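Local coordinates for protein interferon alpha/beta receptor 1 (Mus musculus, PDB 3WCY) that forms, together with IFNAR2, the heterodimeric receptor for type I interferons that activates JAK-STAT signalling, and is represented here by its extracellular region, at residues K72-V77 with V91-P96; M102-V107 with K185-S190; E112-L117 with T198-M203; Y337-W342 with I350-D355. All coordinates share one frame; numbering follows the deposited sequence.

Interaction 1. Residues K72-V77 with V91-P96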
loop_
_atom_site.group_PDB
_atom_site.type_symbol
_atom_site.label_atom_id
_atom_site.label_comp_id
_atom_site.label_asym_id
_atom_site.label_seq_id
_atom_site.Cartn_x
_atom_site.Cartn_y
_atom_site.Cartn_z
ATOM N N LYS A 72 -20.679 -14.120 17.182
ATOM C CA LYS A 72 -21.534 -15.300 17.009
ATOM C C LYS A 72 -22.971 -14.853 16.711
ATOM O O LYS A 72 -23.558 -14.097 17.491
ATOM C CB LYS A 72 -21.490 -16.217 18.244
ATOM C CG LYS A 72 -20.098 -16.746 18.600
ATOM C CD LYS A 72 -19.464 -16.004 19.791
ATOM C CE LYS A 72 -19.762 -16.631 21.141
ATOM N NZ LYS A 72 -21.133 -16.311 21.628
ATOM N N THR A 73 -23.519 -15.303 15.567
ATOM C CA THR A 73 -24.865 -14.949 15.092
ATOM C C THR A 73 -25.679 -16.210 14.722
ATOM O O THR A 73 -25.094 -17.219 14.319
ATOM C CB THR A 73 -24.744 -13.923 13.931
ATOM O OG1 THR A 73 -23.816 -12.889 14.293
ATOM C CG2 THR A 73 -26.088 -13.302 13.525
ATOM N N GLN A 74 -27.028 -16.141 14.864
ATOM C CA GLN A 74 -27.963 -17.233 14.560
ATOM C C GLN A 74 -29.274 -16.729 13.934
ATOM O O GLN A 74 -29.589 -15.541 14.034
ATOM C CB GLN A 74 -28.259 -18.046 15.830
ATOM C CG GLN A 74 -28.287 -19.554 15.607
ATOM C CD GLN A 74 -28.299 -20.320 16.909
ATOM O OE1 GLN A 74 -27.428 -20.153 17.774
ATOM N NE2 GLN A 74 -29.272 -21.200 17.063
ATOM N N PHE A 75 -30.036 -17.640 13.294
ATOM C CA PHE A 75 -31.315 -17.331 12.649
ATOM C C PHE A 75 -32.434 -18.286 13.087
ATOM O O PHE A 75 -32.187 -19.481 13.261
ATOM C CB PHE A 75 -31.189 -17.387 11.112
ATOM C CG PHE A 75 -30.042 -16.647 10.458
ATOM C CD1 PHE A 75 -29.939 -15.264 10.553
ATOM C CD2 PHE A 75 -29.128 -17.321 9.658
ATOM C CE1 PHE A 75 -28.906 -14.576 9.911
ATOM C CE2 PHE A 75 -28.093 -16.633 9.018
ATOM C CZ PHE A 75 -27.988 -15.266 9.148
ATOM N N ARG A 76 -33.670 -17.755 13.216
ATOM C CA ARG A 76 -34.886 -18.505 13.563
ATOM C C ARG A 76 -36.008 -18.069 12.635
ATOM O O ARG A 76 -36.378 -16.892 12.622
ATOM C CB ARG A 76 -35.301 -18.307 15.033
ATOM C CG ARG A 76 -34.632 -19.275 16.013
ATOM C CD ARG A 76 -34.866 -18.911 17.475
ATOM N NE ARG A 76 -34.528 -17.512 17.767
ATOM C CZ ARG A 76 -33.315 -17.063 18.088
ATOM N NH1 ARG A 76 -32.290 -17.902 18.186
ATOM N NH2 ARG A 76 -33.122 -15.772 18.327
ATOM N N VAL A 77 -36.513 -19.015 11.824
ATOM C CA VAL A 77 -37.575 -18.791 10.843
ATOM C C VAL A 77 -38.730 -19.739 11.151
ATOM O O VAL A 77 -38.497 -20.930 11.371
ATOM C CB VAL A 77 -37.071 -18.968 9.378
ATOM C CG1 VAL A 77 -38.133 -18.538 8.368
ATOM C CG2 VAL A 77 -35.766 -18.211 9.128
ATOM N N VAL A 91 -30.240 -23.444 13.464
ATOM C CA VAL A 91 -29.144 -24.175 12.856
ATOM C C VAL A 91 -27.910 -24.077 13.725
ATOM O O VAL A 91 -27.997 -23.797 14.920
ATOM C CB VAL A 91 -28.816 -23.636 11.451
ATOM C CG1 VAL A 91 -28.136 -22.279 11.549
ATOM C CG2 VAL A 91 -27.944 -24.626 10.695
ATOM N N ASP A 92 -26.755 -24.306 13.117
ATOM C CA ASP A 92 -25.495 -24.217 13.856
ATOM C C ASP A 92 -25.035 -22.744 13.955
ATOM O O ASP A 92 -24.934 -22.086 12.914
ATOM C CB ASP A 92 -24.417 -25.086 13.170
ATOM C CG ASP A 92 -23.100 -25.194 13.917
ATOM O OD1 ASP A 92 -22.291 -24.241 13.839
ATOM O OD2 ASP A 92 -22.849 -26.257 14.526
ATOM N N PRO A 93 -24.758 -22.209 15.177
ATOM C CA PRO A 93 -24.288 -20.811 15.282
ATOM C C PRO A 93 -22.933 -20.604 14.601
ATOM O O PRO A 93 -22.021 -21.419 14.776
ATOM C CB PRO A 93 -24.222 -20.563 16.794
ATOM C CG PRO A 93 -24.089 -21.908 17.400
ATOM C CD PRO A 93 -24.838 -22.851 16.506
ATOM N N PHE A 94 -22.814 -19.526 13.798
ATOM C CA PHE A 94 -21.601 -19.231 13.029
ATOM C C PHE A 94 -21.222 -17.740 12.955
ATOM O O PHE A 94 -22.056 -16.868 13.213
ATOM C CB PHE A 94 -21.735 -19.820 11.604
ATOM C CG PHE A 94 -22.730 -19.112 10.711
ATOM C CD1 PHE A 94 -22.308 -18.161 9.791
ATOM C CD2 PHE A 94 -24.088 -19.401 10.785
ATOM C CE1 PHE A 94 -23.229 -17.496 8.976
ATOM C CE2 PHE A 94 -25.006 -18.737 9.968
ATOM C CZ PHE A 94 -24.570 -17.790 9.067
ATOM N N ILE A 95 -19.965 -17.466 12.556
ATOM C CA ILE A 95 -19.454 -16.115 12.331
ATOM C C ILE A 95 -19.665 -15.833 10.824
ATOM O O ILE A 95 -19.062 -16.528 10.000
ATOM C CB ILE A 95 -17.970 -15.956 12.774
ATOM C CG1 ILE A 95 -17.779 -16.272 14.271
ATOM C CG2 ILE A 95 -17.438 -14.561 12.446
ATOM C CD1 ILE A 95 -17.051 -17.577 14.529
ATOM N N PRO A 96 -20.529 -14.856 10.445
ATOM C CA PRO A 96 -20.803 -14.623 9.009
ATOM C C PRO A 96 -19.623 -14.294 8.086
ATOM O O PRO A 96 -19.717 -14.551 6.889
ATOM C CB PRO A 96 -21.870 -13.520 9.014
ATOM C CG PRO A 96 -21.793 -12.898 10.361
ATOM C CD PRO A 96 -21.357 -13.977 11.297
#

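Interaction 2. Residues M102-V107 with K185-S190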
loop_
_atom_site.group_PDB
_atom_site.type_symbol
_atom_site.label_atom_id
_atom_site.label_comp_id
_atom_site.label_asym_id
_atom_site.label_seq_id
_atom_site.Cartn_x
_atom_site.Cartn_y
_atom_site.Cartn_z
ATOM N N MET A 102 -17.881 -12.915 -2.082
ATOM C CA MET A 102 -17.602 -11.594 -2.640
ATOM C C MET A 102 -18.312 -11.397 -3.976
ATOM O O MET A 102 -18.036 -12.130 -4.934
ATOM C CB MET A 102 -16.099 -11.420 -2.839
ATOM C CG MET A 102 -15.392 -10.905 -1.636
ATOM S SD MET A 102 -13.620 -11.138 -1.815
ATOM C CE MET A 102 -13.268 -9.966 -3.077
ATOM N N SER A 103 -19.207 -10.389 -4.051
ATOM C CA SER A 103 -19.923 -10.048 -5.285
ATOM C C SER A 103 -18.929 -9.339 -6.214
ATOM O O SER A 103 -17.970 -8.771 -5.700
ATOM C CB SER A 103 -21.120 -9.149 -4.987
ATOM O OG SER A 103 -20.701 -7.872 -4.538
ATOM N N PRO A 104 -19.071 -9.383 -7.561
ATOM C CA PRO A 104 -18.079 -8.703 -8.420
ATOM C C PRO A 104 -17.980 -7.187 -8.166
ATOM O O PRO A 104 -18.960 -6.599 -7.696
ATOM C CB PRO A 104 -18.552 -9.031 -9.839
ATOM C CG PRO A 104 -19.463 -10.210 -9.687
ATOM C CD PRO A 104 -20.126 -10.024 -8.372
ATOM N N PRO A 105 -16.815 -6.535 -8.395
ATOM C CA PRO A 105 -16.733 -5.088 -8.132
ATOM C C PRO A 105 -17.462 -4.252 -9.189
ATOM O O PRO A 105 -17.483 -4.639 -10.360
ATOM C CB PRO A 105 -15.227 -4.815 -8.131
ATOM C CG PRO A 105 -14.648 -5.847 -9.004
ATOM C CD PRO A 105 -15.546 -7.056 -8.943
ATOM N N GLU A 106 -18.076 -3.127 -8.779
ATOM C CA GLU A 106 -18.772 -2.243 -9.716
ATOM C C GLU A 106 -17.723 -1.494 -10.570
ATOM O O GLU A 106 -16.759 -0.947 -10.027
ATOM C CB GLU A 106 -19.722 -1.282 -8.974
ATOM C CG GLU A 106 -20.730 -0.584 -9.878
ATOM C CD GLU A 106 -21.636 0.425 -9.195
ATOM O OE1 GLU A 106 -22.857 0.157 -9.107
ATOM O OE2 GLU A 106 -21.135 1.494 -8.773
ATOM N N VAL A 107 -17.895 -1.512 -11.906
ATOM C CA VAL A 107 -16.935 -0.891 -12.823
ATOM C C VAL A 107 -17.566 0.048 -13.851
ATOM O O VAL A 107 -18.518 -0.334 -14.524
ATOM C CB VAL A 107 -15.927 -1.924 -13.426
ATOM C CG1 VAL A 107 -16.584 -3.272 -13.705
ATOM C CG2 VAL A 107 -15.224 -1.394 -14.674
ATOM N N LYS A 185 -10.287 -16.024 -0.109
ATOM C CA LYS A 185 -11.398 -15.678 -0.999
ATOM C C LYS A 185 -11.089 -14.799 -2.223
ATOM O O LYS A 185 -10.068 -14.109 -2.274
ATOM C CB LYS A 185 -12.592 -15.137 -0.198
ATOM C CG LYS A 185 -13.426 -16.241 0.441
ATOM C CD LYS A 185 -13.268 -16.281 1.956
ATOM C CE LYS A 185 -14.465 -15.707 2.678
ATOM N NZ LYS A 185 -15.663 -16.586 2.561
ATOM N N HIS A 186 -11.993 -14.857 -3.221
ATOM C CA HIS A 186 -11.927 -14.146 -4.501
ATOM C C HIS A 186 -13.344 -13.924 -5.061
ATOM O O HIS A 186 -14.310 -14.520 -4.571
ATOM C CB HIS A 186 -11.043 -14.917 -5.505
ATOM C CG HIS A 186 -11.423 -16.357 -5.655
ATOM N ND1 HIS A 186 -10.986 -17.318 -4.756
ATOM C CD2 HIS A 186 -12.206 -16.953 -6.583
ATOM C CE1 HIS A 186 -11.511 -18.459 -5.167
ATOM N NE2 HIS A 186 -12.253 -18.290 -6.263
ATOM N N SER A 187 -13.463 -13.054 -6.073
ATOM C CA SER A 187 -14.747 -12.716 -6.694
ATOM C C SER A 187 -14.852 -13.208 -8.142
ATOM O O SER A 187 -13.846 -13.239 -8.857
ATOM C CB SER A 187 -14.948 -11.203 -6.666
ATOM O OG SER A 187 -16.317 -10.848 -6.619
ATOM N N ASN A 188 -16.080 -13.557 -8.586
ATOM C CA ASN A 188 -16.337 -13.936 -9.978
ATOM C C ASN A 188 -16.152 -12.653 -10.794
ATOM O O ASN A 188 -16.567 -11.596 -10.321
ATOM C CB ASN A 188 -17.782 -14.454 -10.152
ATOM C CG ASN A 188 -18.064 -15.851 -9.631
ATOM O OD1 ASN A 188 -17.162 -16.661 -9.365
ATOM N ND2 ASN A 188 -19.343 -16.181 -9.511
ATOM N N TYR A 189 -15.505 -12.721 -11.981
ATOM C CA TYR A 189 -15.281 -11.543 -12.843
ATOM C C TYR A 189 -16.589 -10.779 -13.115
ATOM O O TYR A 189 -17.664 -11.388 -13.186
ATOM C CB TYR A 189 -14.656 -11.951 -14.186
ATOM C CG TYR A 189 -13.146 -11.953 -14.225
ATOM C CD1 TYR A 189 -12.428 -13.130 -14.043
ATOM C CD2 TYR A 189 -12.435 -10.797 -14.527
ATOM C CE1 TYR A 189 -11.036 -13.151 -14.125
ATOM C CE2 TYR A 189 -11.043 -10.803 -14.619
ATOM C CZ TYR A 189 -10.346 -11.982 -14.408
ATOM O OH TYR A 189 -8.971 -11.998 -14.470
ATOM N N SER A 190 -16.491 -9.451 -13.268
ATOM C CA SER A 190 -17.634 -8.587 -13.551
ATOM C C SER A 190 -18.198 -8.854 -14.957
ATOM O O SER A 190 -17.500 -9.440 -15.800
ATOM C CB SER A 190 -17.230 -7.122 -13.421
ATOM O OG SER A 190 -16.078 -6.835 -14.196
#

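Interaction 3. Residues E112-L117 with T198-M203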
loop_
_atom_site.group_PDB
_atom_site.type_symbol
_atom_site.label_atom_id
_atom_site.label_comp_id
_atom_site.label_asym_id
_atom_site.label_seq_id
_atom_site.Cartn_x
_atom_site.Cartn_y
_atom_site.Cartn_z
ATOM N N GLU A 112 -10.114 7.920 -23.440
ATOM C CA GLU A 112 -9.334 9.059 -23.928
ATOM C C GLU A 112 -8.747 8.641 -25.307
ATOM O O GLU A 112 -9.348 7.797 -25.972
ATOM C CB GLU A 112 -8.186 9.377 -22.941
ATOM C CG GLU A 112 -8.650 9.721 -21.529
ATOM C CD GLU A 112 -7.592 10.194 -20.546
ATOM O OE1 GLU A 112 -6.499 9.586 -20.501
ATOM O OE2 GLU A 112 -7.883 11.141 -19.780
ATOM N N ASP A 113 -7.620 9.240 -25.759
ATOM C CA ASP A 113 -7.054 8.957 -27.086
ATOM C C ASP A 113 -6.363 7.594 -27.048
ATOM O O ASP A 113 -6.777 6.668 -27.747
ATOM C CB ASP A 113 -6.003 10.010 -27.508
ATOM C CG ASP A 113 -6.410 11.460 -27.414
ATOM O OD1 ASP A 113 -7.416 11.838 -28.052
ATOM O OD2 ASP A 113 -5.661 12.243 -26.791
ATOM N N LYS A 114 -5.297 7.493 -26.222
ATOM C CA LYS A 114 -4.436 6.318 -26.062
ATOM C C LYS A 114 -4.630 5.625 -24.698
ATOM O O LYS A 114 -3.790 4.811 -24.296
ATOM C CB LYS A 114 -2.953 6.726 -26.260
ATOM C CG LYS A 114 -2.648 7.438 -27.586
ATOM C CD LYS A 114 -1.302 8.167 -27.543
ATOM C CE LYS A 114 -1.010 8.949 -28.807
ATOM N NZ LYS A 114 -1.829 10.188 -28.915
ATOM N N ALA A 115 -5.738 5.936 -23.991
ATOM C CA ALA A 115 -5.995 5.361 -22.670
ATOM C C ALA A 115 -7.464 5.104 -22.321
ATOM O O ALA A 115 -8.370 5.714 -22.902
ATOM C CB ALA A 115 -5.352 6.226 -21.589
ATOM N N ILE A 116 -7.675 4.192 -21.344
ATOM C CA ILE A 116 -8.966 3.837 -20.749
ATOM C C ILE A 116 -8.832 3.864 -19.214
ATOM O O ILE A 116 -7.916 3.251 -18.648
ATOM C CB ILE A 116 -9.569 2.511 -21.309
ATOM C CG1 ILE A 116 -10.217 2.764 -22.693
ATOM C CG2 ILE A 116 -10.599 1.889 -20.336
ATOM C CD1 ILE A 116 -10.320 1.565 -23.604
ATOM N N LEU A 117 -9.741 4.613 -18.564
ATOM C CA LEU A 117 -9.825 4.757 -17.113
ATOM C C LEU A 117 -10.863 3.761 -16.587
ATOM O O LEU A 117 -12.023 3.801 -17.006
ATOM C CB LEU A 117 -10.222 6.196 -16.734
ATOM C CG LEU A 117 -9.218 7.296 -17.069
ATOM C CD1 LEU A 117 -9.704 8.138 -18.230
ATOM C CD2 LEU A 117 -8.948 8.170 -15.859
ATOM N N THR A 198 -11.154 7.648 -28.299
ATOM C CA THR A 198 -11.374 8.835 -29.150
ATOM C C THR A 198 -10.187 9.031 -30.116
ATOM O O THR A 198 -9.154 8.382 -29.931
ATOM C CB THR A 198 -11.579 10.096 -28.284
ATOM O OG1 THR A 198 -10.468 10.265 -27.405
ATOM C CG2 THR A 198 -12.879 10.081 -27.502
ATOM N N VAL A 199 -10.318 9.927 -31.128
ATOM C CA VAL A 199 -9.223 10.204 -32.079
ATOM C C VAL A 199 -8.162 11.075 -31.413
ATOM O O VAL A 199 -8.507 12.076 -30.783
ATOM C CB VAL A 199 -9.646 10.802 -33.451
ATOM C CG1 VAL A 199 -8.664 10.387 -34.545
ATOM C CG2 VAL A 199 -11.069 10.412 -33.836
ATOM N N ALA A 200 -6.876 10.693 -31.577
ATOM C CA ALA A 200 -5.691 11.359 -31.021
ATOM C C ALA A 200 -5.791 12.887 -31.007
ATOM O O ALA A 200 -6.154 13.488 -32.023
ATOM C CB ALA A 200 -4.437 10.913 -31.764
ATOM N N ASN A 201 -5.517 13.503 -29.835
ATOM C CA ASN A 201 -5.575 14.954 -29.626
ATOM C C ASN A 201 -4.549 15.692 -30.483
ATOM O O ASN A 201 -3.493 15.134 -30.798
ATOM C CB ASN A 201 -5.352 15.304 -28.136
ATOM C CG ASN A 201 -6.578 15.287 -27.239
ATOM O OD1 ASN A 201 -7.715 15.016 -27.655
ATOM N ND2 ASN A 201 -6.367 15.584 -25.965
ATOM N N LYS A 202 -4.850 16.962 -30.834
ATOM C CA LYS A 202 -3.943 17.820 -31.606
ATOM C C LYS A 202 -2.693 18.190 -30.779
ATOM O O LYS A 202 -1.690 18.634 -31.343
ATOM C CB LYS A 202 -4.667 19.062 -32.178
ATOM C CG LYS A 202 -5.207 20.054 -31.146
ATOM C CD LYS A 202 -5.597 21.377 -31.802
ATOM C CE LYS A 202 -6.006 22.421 -30.790
ATOM N NZ LYS A 202 -6.328 23.720 -31.438
ATOM N N MET A 203 -2.760 17.964 -29.447
ATOM C CA MET A 203 -1.690 18.193 -28.476
ATOM C C MET A 203 -1.473 16.937 -27.605
ATOM O O MET A 203 -2.422 16.489 -26.956
ATOM C CB MET A 203 -1.950 19.456 -27.620
ATOM C CG MET A 203 -3.406 19.662 -27.204
ATOM S SD MET A 203 -3.752 21.382 -26.753
ATOM C CE MET A 203 -5.502 21.395 -26.867
#

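Interaction 4. Residues Y337-W342 with I350-D355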
loop_
_atom_site.group_PDB
_atom_site.type_symbol
_atom_site.label_atom_id
_atom_site.label_comp_id
_atom_site.label_asym_id
_atom_site.label_seq_id
_atom_site.Cartn_x
_atom_site.Cartn_y
_atom_site.Cartn_z
ATOM N N TYR A 337 21.487 -8.751 -0.147
ATOM C CA TYR A 337 22.586 -8.035 -0.803
ATOM C C TYR A 337 22.412 -7.868 -2.316
ATOM O O TYR A 337 21.679 -8.633 -2.944
ATOM C CB TYR A 337 23.933 -8.709 -0.475
ATOM C CG TYR A 337 24.174 -8.947 1.003
ATOM C CD1 TYR A 337 23.922 -10.189 1.580
ATOM C CD2 TYR A 337 24.671 -7.936 1.823
ATOM C CE1 TYR A 337 24.153 -10.418 2.936
ATOM C CE2 TYR A 337 24.905 -8.152 3.180
ATOM C CZ TYR A 337 24.644 -9.395 3.733
ATOM O OH TYR A 337 24.868 -9.614 5.068
ATOM N N GLU A 338 23.100 -6.862 -2.888
ATOM C CA GLU A 338 23.080 -6.540 -4.315
ATOM C C GLU A 338 24.487 -6.278 -4.840
ATOM O O GLU A 338 25.297 -5.678 -4.140
ATOM C CB GLU A 338 22.194 -5.310 -4.582
ATOM C CG GLU A 338 21.443 -5.385 -5.904
ATOM C CD GLU A 338 20.864 -4.085 -6.435
ATOM O OE1 GLU A 338 20.154 -3.383 -5.679
ATOM O OE2 GLU A 338 21.079 -3.798 -7.635
ATOM N N ILE A 339 24.772 -6.712 -6.080
ATOM C CA ILE A 339 26.065 -6.499 -6.731
ATOM C C ILE A 339 25.933 -5.731 -8.042
ATOM O O ILE A 339 24.924 -5.863 -8.730
ATOM C CB ILE A 339 26.917 -7.803 -6.822
ATOM C CG1 ILE A 339 28.255 -7.631 -6.115
ATOM C CG2 ILE A 339 27.123 -8.320 -8.241
ATOM C CD1 ILE A 339 28.218 -8.005 -4.711
ATOM N N ILE A 340 26.932 -4.895 -8.353
ATOM C CA ILE A 340 27.007 -4.097 -9.575
ATOM C C ILE A 340 28.439 -4.240 -10.099
ATOM O O ILE A 340 29.364 -3.632 -9.556
ATOM C CB ILE A 340 26.546 -2.614 -9.358
ATOM C CG1 ILE A 340 25.029 -2.530 -9.043
ATOM C CG2 ILE A 340 26.869 -1.737 -10.574
ATOM C CD1 ILE A 340 24.619 -1.387 -8.059
ATOM N N PHE A 341 28.623 -5.092 -11.115
ATOM C CA PHE A 341 29.936 -5.343 -11.699
ATOM C C PHE A 341 30.054 -4.970 -13.173
ATOM O O PHE A 341 29.094 -5.101 -13.933
ATOM C CB PHE A 341 30.412 -6.784 -11.422
ATOM C CG PHE A 341 29.671 -7.890 -12.138
ATOM C CD1 PHE A 341 30.251 -8.553 -13.210
ATOM C CD2 PHE A 341 28.409 -8.292 -11.716
ATOM C CE1 PHE A 341 29.565 -9.576 -13.872
ATOM C CE2 PHE A 341 27.724 -9.312 -12.381
ATOM C CZ PHE A 341 28.309 -9.951 -13.450
ATOM N N TRP A 342 31.247 -4.495 -13.568
ATOM C CA TRP A 342 31.566 -4.111 -14.945
ATOM C C TRP A 342 33.056 -4.325 -15.262
ATOM O O TRP A 342 33.752 -4.969 -14.479
ATOM C CB TRP A 342 31.086 -2.675 -15.256
ATOM C CG TRP A 342 31.843 -1.568 -14.582
ATOM C CD1 TRP A 342 32.855 -0.827 -15.115
ATOM C CD2 TRP A 342 31.569 -1.005 -13.293
ATOM N NE1 TRP A 342 33.257 0.140 -14.225
ATOM C CE2 TRP A 342 32.484 0.055 -13.096
ATOM C CE3 TRP A 342 30.659 -1.313 -12.268
ATOM C CZ2 TRP A 342 32.520 0.804 -11.915
ATOM C CZ3 TRP A 342 30.683 -0.558 -11.105
ATOM C CH2 TRP A 342 31.609 0.483 -10.935
ATOM N N ILE A 350 26.691 -4.723 -15.227
ATOM C CA ILE A 350 25.973 -5.989 -15.004
ATOM C C ILE A 350 25.652 -6.085 -13.509
ATOM O O ILE A 350 26.506 -5.789 -12.677
ATOM C CB ILE A 350 26.748 -7.234 -15.523
ATOM C CG1 ILE A 350 27.495 -6.945 -16.841
ATOM C CG2 ILE A 350 25.808 -8.431 -15.687
ATOM C CD1 ILE A 350 28.967 -7.150 -16.758
ATOM N N SER A 351 24.423 -6.468 -13.169
ATOM C CA SER A 351 23.989 -6.512 -11.778
ATOM C C SER A 351 23.239 -7.776 -11.393
ATOM O O SER A 351 22.344 -8.212 -12.124
ATOM C CB SER A 351 23.137 -5.286 -11.458
ATOM O OG SER A 351 22.056 -5.140 -12.365
ATOM N N MET A 352 23.585 -8.341 -10.219
ATOM C CA MET A 352 22.944 -9.536 -9.663
ATOM C C MET A 352 22.800 -9.491 -8.138
ATOM O O MET A 352 23.632 -8.891 -7.456
ATOM C CB MET A 352 23.607 -10.838 -10.156
ATOM C CG MET A 352 25.057 -11.001 -9.765
ATOM S SD MET A 352 25.851 -12.314 -10.714
ATOM C CE MET A 352 26.929 -13.009 -9.466
ATOM N N GLU A 353 21.722 -10.107 -7.617
ATOM C CA GLU A 353 21.442 -10.181 -6.186
ATOM C C GLU A 353 21.378 -11.632 -5.705
ATOM O O GLU A 353 20.881 -12.504 -6.420
ATOM C CB GLU A 353 20.192 -9.357 -5.786
ATOM C CG GLU A 353 18.844 -10.065 -5.876
ATOM C CD GLU A 353 17.857 -9.766 -4.763
ATOM O OE1 GLU A 353 17.481 -8.583 -4.593
ATOM O OE2 GLU A 353 17.428 -10.727 -4.083
ATOM N N LYS A 354 21.925 -11.890 -4.512
ATOM C CA LYS A 354 21.918 -13.218 -3.906
ATOM C C LYS A 354 21.282 -13.163 -2.519
ATOM O O LYS A 354 20.882 -12.083 -2.059
ATOM C CB LYS A 354 23.331 -13.852 -3.870
ATOM C CG LYS A 354 23.942 -14.171 -5.242
ATOM C CD LYS A 354 23.116 -15.140 -6.100
ATOM C CE LYS A 354 23.420 -14.975 -7.571
ATOM N NZ LYS A 354 22.645 -15.926 -8.410
ATOM N N ASP A 355 21.160 -14.337 -1.874
ATOM C CA ASP A 355 20.568 -14.511 -0.548
ATOM C C ASP A 355 21.584 -14.126 0.512
ATOM O O ASP A 355 21.323 -13.226 1.313
ATOM C CB ASP A 355 20.079 -15.961 -0.364
ATOM C CG ASP A 355 19.494 -16.550 -1.634
ATOM O OD1 ASP A 355 18.377 -16.127 -2.026
ATOM O OD2 ASP A 355 20.188 -17.367 -2.285
#

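Interaction 1. Residues K72-V77 with V91-P96
Thr-73 and Phe-94 face each other as an antiparallel hydrogen-bonded pair: Thr-73 N gives its proton to Phe-94 O at 3.2 Å, and Phe-94 N returns the bond to Thr-73 O at 3.3 Å. On one side of this bridge Phe-75 brings CE2 to within 3.7 Å of Phe-94 CZ, at the rim of the Phe-94 ring and near its plane. The ring planes are 66° apart, an oblique pairing. Phe-94 has CG between its backbone N and carbonyl carbon (chi1 71°); it is the far end of the ring, at CZ and CE2, that meets Phe-75 CE2. The segments lie in the first fibronectin type III domain, and their order in the sequence is consistent with its F and G strands, joined here by a single bridge. Gln-74 runs alongside Pro-93, pointing the same way, with OE1 3.4 Å from Pro-93 CB and the amide NE2 3.6 Å from Val-91 O. An alanine in place of Gln-74 would probably leave the Pro-93 ring without this lining and Val-91 O without its neighbouring amide. Further along, Thr-73 OG1 lies 4.0 Å from Pro-96 CD. In the next shell, Val-11 touches the side chains of both Phe-75 and Phe-94.

Interaction 2. Residues M102-V107 with K185-S190
Met-102 and Ser-187 lie with their CA atoms 5.1 Å apart, and Pro-104 and Ser-190 come equally near, at 5.2 Å between CA atoms. The two segments run in much the same direction, 31° apart, but 185-190 spends one more residue than 102-107 between these two points. The hydroxyl of Ser-187 does the polar work. With OG anti to its backbone N (chi1 -151°), it reaches across to Met-102 O at 2.7 Å and has Ser-103 O at 2.8 Å; its single proton can go to either, and the geometry does not settle which. Met-102 bends at its thioether and brings CE to 4.2 Å from Ser-187 CB. Further on, Pro-104 lays CB and CG against the carbonyl O of Asn-188, and Val-107 CG1 packs 3.6 Å from Ser-190 OG, a hydroxyl already bonded to Val-176 N. The contact lies where the chain enters the second fibronectin type III domain: Lys-185 NZ bonds to Tyr-98 O, in the short helix 96-99, and to Ala-100 O just after it. Met-102 rests on Ala-178 of strand 171-179, and Pro-105 touches strands of both sheets, 116-121 in one, 138-145 and 171-179 in the other.

Interaction 3. Residues E112-L117 with T198-M203
Glu-112 O takes the backbone N-H of Thr-198 at 2.9 Å. This bond ties the turn of a beta hairpin, between strands 106-111 and 116-121 of the second fibronectin type III domain, to the chain leaving that domain for the third. Inside the turn, Glu-112 N bonds to Ala-115 O, which holds Asp-113 and Lys-114 out at its tip. Asp-113 is the residue most covered by 198-203. Its CG lies beside its own backbone N (chi1 -51°), and the carboxylate fits into the bend at Ala-200: CG is 3.7 Å from Ala-200 CA, and OD2 is 3.4 Å from Asn-201 CB. Thr-198 OG1 is a weak partner of OD1 at 3.5 Å, its proton not settled there. An alanine in place of Asp-113, without CG and the carboxylate oxygens, would probably open a gap beside Ala-200 and Asn-201 and deprive the Thr-198 hydroxyl of this weak partner. Phe-292, from a loop of the third domain, touches Glu-112, Asp-113 and Asn-201. Lys-114 brings NZ to 3.9 Å from Ala-200 CB. Next to the bend, Asp-113 CA directs its hydrogen at Thr-198 O, 3.6 Å away, in a CA-H...O contact of 160° at the hydrogen.

Interaction 4. Residues Y337-W342 with I350-D355
Ile-350 lies over one face of the Phe-341 ring, its CB 3.9 Å from the ring centroid and 17° off the normal, a CH-pi contact displaced toward the rim. Ile-350 CG2 continues it to Phe-341 CZ at 3.7 Å. Phe-341 CG sits between the backbone N and the carbonyl carbon (chi1 70°), on the side of Ile-350 O. Met-352 approaches the same ring obliquely, SD 3.9 Å from Phe-341 CE2, as a Met-aromatic contact, while its CG runs beside Ile-339 CG2, both side chains pointing the same way. The backbones form an antiparallel hairpin in the fourth fibronectin type III domain, axes 157° apart. Phe-341 N to Ile-350 O is 2.7 Å and Ile-350 N to Phe-341 O 2.8 Å; Ile-339 and Met-352 also exchange N-H to O bonds, more bent ones, and strand 350-354 is weakly bonded. On the face holding Tyr-337 and Ile-339, packing continues inward to Val-325 of strand 321-326 and Phe-359 of strand 358-361. The other face carries Glu-338 and Glu-353, whose OE1 atoms stay 5.9 Å apart; Glu-353 OE2 bonds to Asn-336 ND2. Apolar and aromatic groups thus bind the inward face, whereas the acidic pair probably adds mild repulsion.

From the N terminus, interaction 1 comes first, closing a short, partly unmodelled loop in the first fibronectin type III domain. It ends before interaction 2 begins, and the two lie about 6 Å apart at their nearest atoms without touching. Interactions 2 and 3 both span most of the second domain and cross, their segments alternating along the chain. They meet the sheet of neighbouring strands 106-111 and 116-121 at separate places: interaction 2 near the entry from the first domain, interaction 3 near the exit to the third. Interaction 4 follows in series as a local hairpin of the fourth domain, its centre about 41 Å from those of interactions 2 and 3.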